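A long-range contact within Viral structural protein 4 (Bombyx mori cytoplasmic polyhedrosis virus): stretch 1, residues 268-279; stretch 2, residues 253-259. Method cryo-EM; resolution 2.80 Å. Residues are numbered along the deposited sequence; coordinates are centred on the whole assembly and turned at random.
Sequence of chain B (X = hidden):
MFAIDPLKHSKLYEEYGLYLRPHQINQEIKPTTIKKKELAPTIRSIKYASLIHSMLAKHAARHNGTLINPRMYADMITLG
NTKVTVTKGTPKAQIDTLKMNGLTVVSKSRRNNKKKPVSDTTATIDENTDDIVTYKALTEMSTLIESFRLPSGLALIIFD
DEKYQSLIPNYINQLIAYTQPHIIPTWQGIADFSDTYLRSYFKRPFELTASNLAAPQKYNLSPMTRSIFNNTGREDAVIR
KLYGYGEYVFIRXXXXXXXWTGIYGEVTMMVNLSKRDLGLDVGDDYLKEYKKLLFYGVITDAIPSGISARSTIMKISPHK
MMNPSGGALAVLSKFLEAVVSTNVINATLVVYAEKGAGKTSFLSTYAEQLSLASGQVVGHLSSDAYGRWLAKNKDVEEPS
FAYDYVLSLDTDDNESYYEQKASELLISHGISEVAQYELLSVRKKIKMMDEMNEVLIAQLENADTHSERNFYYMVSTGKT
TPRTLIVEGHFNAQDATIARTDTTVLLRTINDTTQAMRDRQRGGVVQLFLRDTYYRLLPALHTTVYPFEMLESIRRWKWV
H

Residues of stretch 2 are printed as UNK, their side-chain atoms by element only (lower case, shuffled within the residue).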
# COMPACT_ATOMS: atom_id res chain seq x y z
N THR B 268 40.21 -19.34 18.39
CA THR B 268 40.59 -18.01 18.85
C THR B 268 39.39 -17.25 19.40
O THR B 268 38.32 -17.23 18.79
CB THR B 268 41.24 -17.20 17.73
OG1 THR B 268 40.29 -17.01 16.68
CG2 THR B 268 42.44 -17.92 17.18
N MET B 269 39.59 -16.60 20.55
CA MET B 269 38.53 -15.92 21.28
C MET B 269 38.96 -14.50 21.64
O MET B 269 39.98 -14.32 22.31
CB MET B 269 38.17 -16.68 22.56
CG MET B 269 37.02 -16.07 23.34
SD MET B 269 36.75 -16.94 24.89
CE MET B 269 36.00 -18.44 24.30
N MET B 270 38.16 -13.52 21.24
CA MET B 270 38.38 -12.12 21.62
C MET B 270 37.55 -11.82 22.86
O MET B 270 36.36 -12.13 22.91
CB MET B 270 37.99 -11.18 20.48
CG MET B 270 38.85 -11.31 19.26
SD MET B 270 38.28 -10.31 17.88
CE MET B 270 38.75 -8.69 18.43
N VAL B 271 38.19 -11.22 23.86
CA VAL B 271 37.58 -10.95 25.16
C VAL B 271 37.76 -9.48 25.49
O VAL B 271 38.83 -8.91 25.28
CB VAL B 271 38.21 -11.84 26.27
CG1 VAL B 271 37.63 -11.54 27.63
CG2 VAL B 271 37.99 -13.30 25.97
N ASN B 272 36.70 -8.85 26.02
CA ASN B 272 36.71 -7.44 26.41
C ASN B 272 37.15 -7.23 27.84
O ASN B 272 36.68 -6.29 28.49
CB ASN B 272 35.34 -6.81 26.20
CG ASN B 272 35.00 -6.63 24.77
OD1 ASN B 272 34.08 -7.25 24.25
ND2 ASN B 272 35.71 -5.76 24.11
N LEU B 273 38.02 -8.07 28.37
CA LEU B 273 38.63 -7.84 29.66
C LEU B 273 40.14 -7.81 29.51
O LEU B 273 40.69 -8.36 28.55
CB LEU B 273 38.23 -8.91 30.67
CG LEU B 273 36.76 -8.98 31.08
CD1 LEU B 273 36.57 -10.13 32.03
CD2 LEU B 273 36.31 -7.68 31.70
N SER B 274 40.79 -7.15 30.45
CA SER B 274 42.24 -7.14 30.50
C SER B 274 42.76 -8.48 31.00
O SER B 274 42.03 -9.30 31.55
CB SER B 274 42.73 -6.01 31.41
OG SER B 274 44.13 -6.06 31.56
N LYS B 275 44.06 -8.69 30.81
CA LYS B 275 44.69 -9.93 31.25
C LYS B 275 44.85 -9.97 32.77
O LYS B 275 44.93 -11.05 33.35
CB LYS B 275 46.04 -10.08 30.55
CG LYS B 275 46.70 -11.43 30.65
CD LYS B 275 47.96 -11.47 29.81
CE LYS B 275 48.66 -12.82 29.93
NZ LYS B 275 49.91 -12.86 29.13
N ARG B 276 44.86 -8.81 33.42
CA ARG B 276 44.86 -8.76 34.88
C ARG B 276 43.49 -9.09 35.45
O ARG B 276 43.39 -9.86 36.42
CB ARG B 276 45.32 -7.38 35.34
CG ARG B 276 45.44 -7.23 36.84
CD ARG B 276 45.93 -5.83 37.19
NE ARG B 276 47.28 -5.60 36.68
CZ ARG B 276 48.39 -5.95 37.32
NH1 ARG B 276 48.32 -6.54 38.51
NH2 ARG B 276 49.58 -5.71 36.78
N ASP B 277 42.43 -8.52 34.88
CA ASP B 277 41.08 -8.76 35.37
C ASP B 277 40.64 -10.19 35.11
O ASP B 277 40.17 -10.88 36.01
CB ASP B 277 40.11 -7.78 34.73
CG ASP B 277 40.32 -6.36 35.18
OD1 ASP B 277 40.79 -6.17 36.32
OD2 ASP B 277 40.02 -5.43 34.41
N LEU B 278 40.79 -10.64 33.87
CA LEU B 278 40.56 -12.02 33.50
C LEU B 278 41.74 -12.85 34.00
O LEU B 278 42.77 -12.94 33.33
CB LEU B 278 40.40 -12.14 31.99
CG LEU B 278 40.03 -13.50 31.43
CD1 LEU B 278 38.63 -13.90 31.85
CD2 LEU B 278 40.16 -13.48 29.93
N GLY B 279 41.60 -13.46 35.17
CA GLY B 279 42.72 -14.12 35.79
C GLY B 279 43.04 -15.48 35.20
O GLY B 279 42.77 -16.51 35.83
N UNK B 253 46.58 -1.76 24.36
CA UNK B 253 45.35 -2.48 24.10
C UNK B 253 44.69 -2.86 25.41
O UNK B 253 45.36 -3.08 26.42
c UNK B 253 45.80 -2.69 19.67
c UNK B 253 47.34 -4.02 21.52
c UNK B 253 45.35 -2.87 20.96
o UNK B 253 47.51 -3.01 18.05
c UNK B 253 46.12 -3.51 21.91
c UNK B 253 47.80 -3.86 20.25
c UNK B 253 47.04 -3.18 19.33
c UNK B 253 45.60 -3.74 23.30
N UNK B 254 43.37 -2.95 25.39
CA UNK B 254 42.62 -3.12 26.61
C UNK B 254 41.94 -4.48 26.75
O UNK B 254 41.49 -4.80 27.85
o UNK B 254 42.67 -0.85 29.03
c UNK B 254 42.96 -0.30 27.95
c UNK B 254 42.12 -0.61 26.73
c UNK B 254 41.56 -2.02 26.73
o UNK B 254 43.92 0.49 27.82
N UNK B 255 41.86 -5.26 25.69
CA UNK B 255 41.24 -6.56 25.73
C UNK B 255 42.25 -7.69 25.67
O UNK B 255 43.45 -7.50 25.93
N UNK B 256 41.76 -8.88 25.35
CA UNK B 256 42.60 -10.06 25.24
C UNK B 256 42.22 -10.86 24.01
O UNK B 256 41.10 -10.77 23.51
s UNK B 256 43.23 -10.29 27.95
c UNK B 256 42.49 -10.96 26.48
N UNK B 257 43.17 -11.64 23.53
CA UNK B 257 42.92 -12.64 22.51
C UNK B 257 43.51 -13.95 23.00
O UNK B 257 44.70 -14.02 23.31
c UNK B 257 43.16 -13.08 19.95
c UNK B 257 44.33 -13.97 19.60
c UNK B 257 43.51 -12.22 21.16
c UNK B 257 42.90 -12.19 18.78
N UNK B 258 42.68 -14.98 23.08
CA UNK B 258 43.06 -16.27 23.62
C UNK B 258 42.99 -17.29 22.49
O UNK B 258 42.05 -17.27 21.69
c UNK B 258 40.97 -15.70 26.80
c UNK B 258 42.63 -17.90 25.47
c UNK B 258 42.06 -15.54 25.80
c UNK B 258 42.13 -16.66 24.78
N UNK B 259 43.97 -18.18 22.42
CA UNK B 259 43.90 -19.34 21.54
C UNK B 259 43.78 -20.60 22.40
O UNK B 259 44.53 -20.78 23.36
o UNK B 259 46.31 -19.58 21.41
c UNK B 259 45.12 -19.45 20.62
c UNK B 259 45.23 -18.23 19.74

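Position 253 carries one carbon leading into a ring of six carbons that bears a single oxygen. Nothing of stretch 1 comes near it, so the atoms alone name it: Tyr253, placed before the strand begins.

Position 254 has three side-chain carbons in a row, the third holding two oxygens. A carboxylate oxygen comes no closer to stretch 1 than 5.7 Å, from Ser274 CB. This is Glu254, and its contribution comes from the backbone, whose O lies 3.6 Å from Ser274 N.

Position 255 has no side-chain atoms and is Gly255. The coordinates give a good reason for glycine: an ideal CB here would sit 2.7 Å from Val271 O, a clash. Bare, the residue lets its CA approach Val271 O and Leu273 O, each at 3.4 Å, the latter as a CA-H...O contact.

Position 256 shows one carbon and then one sulfur, unbranched. The sulfur lies 3.2 Å from Leu273 O and 3.4 Å from Lys275 N, tucked against the turn that follows the strand of stretch 1. This is Cys256, with chi1 in m; no residue of stretch 2 has more area covered by the partner. Its CB also meets Val271 CB at 4.4 Å.

Position 257 has four carbons, forked at the second, and one end of the fork lies 4.2 Å from Met270 CG. It is therefore leucine. Leu257 shares a face of the sheet with Met270, the near end of its fork being CD1. Its chi2 of 139° falls between wells.

Position 258 also has four carbons, but forked at the first, with one arm two carbons long. The last carbon of that longer arm lies 3.9 Å from both Val271 CG2 and Leu278 CD2. This is Ile258, and its CD1 so joins the strand to the segment beyond the turn.

Position 259 has one carbon carrying an oxygen and a carbon, and the terminal carbon lies 3.8 Å from Thr268 CG2. That makes it Thr259, a threonine facing a threonine, both with chi1 in p.

The contact is an antiparallel ladder. Two hydrogen-bonded pairs hold it: Cys256 N to Val271 O (2.9 Å) and Val271 N to Cys256 O (3.0 Å), then Ile258 N to Met269 O (2.9 Å) and Met269 N to Ile258 O (2.8 Å). The backbone fixes the register, while alternation sorts the side chains: Cys256, Ile258, Met269 and Val271 on one face, Leu257, Thr259, Met270 and Thr268 on the other. The rules to read are a glycine where the backbones crowd, a small sulfur side chain against the turn, and a long aliphatic arm reaching Leu278.

Stretch 2, residues 253-259: YEGCLIT
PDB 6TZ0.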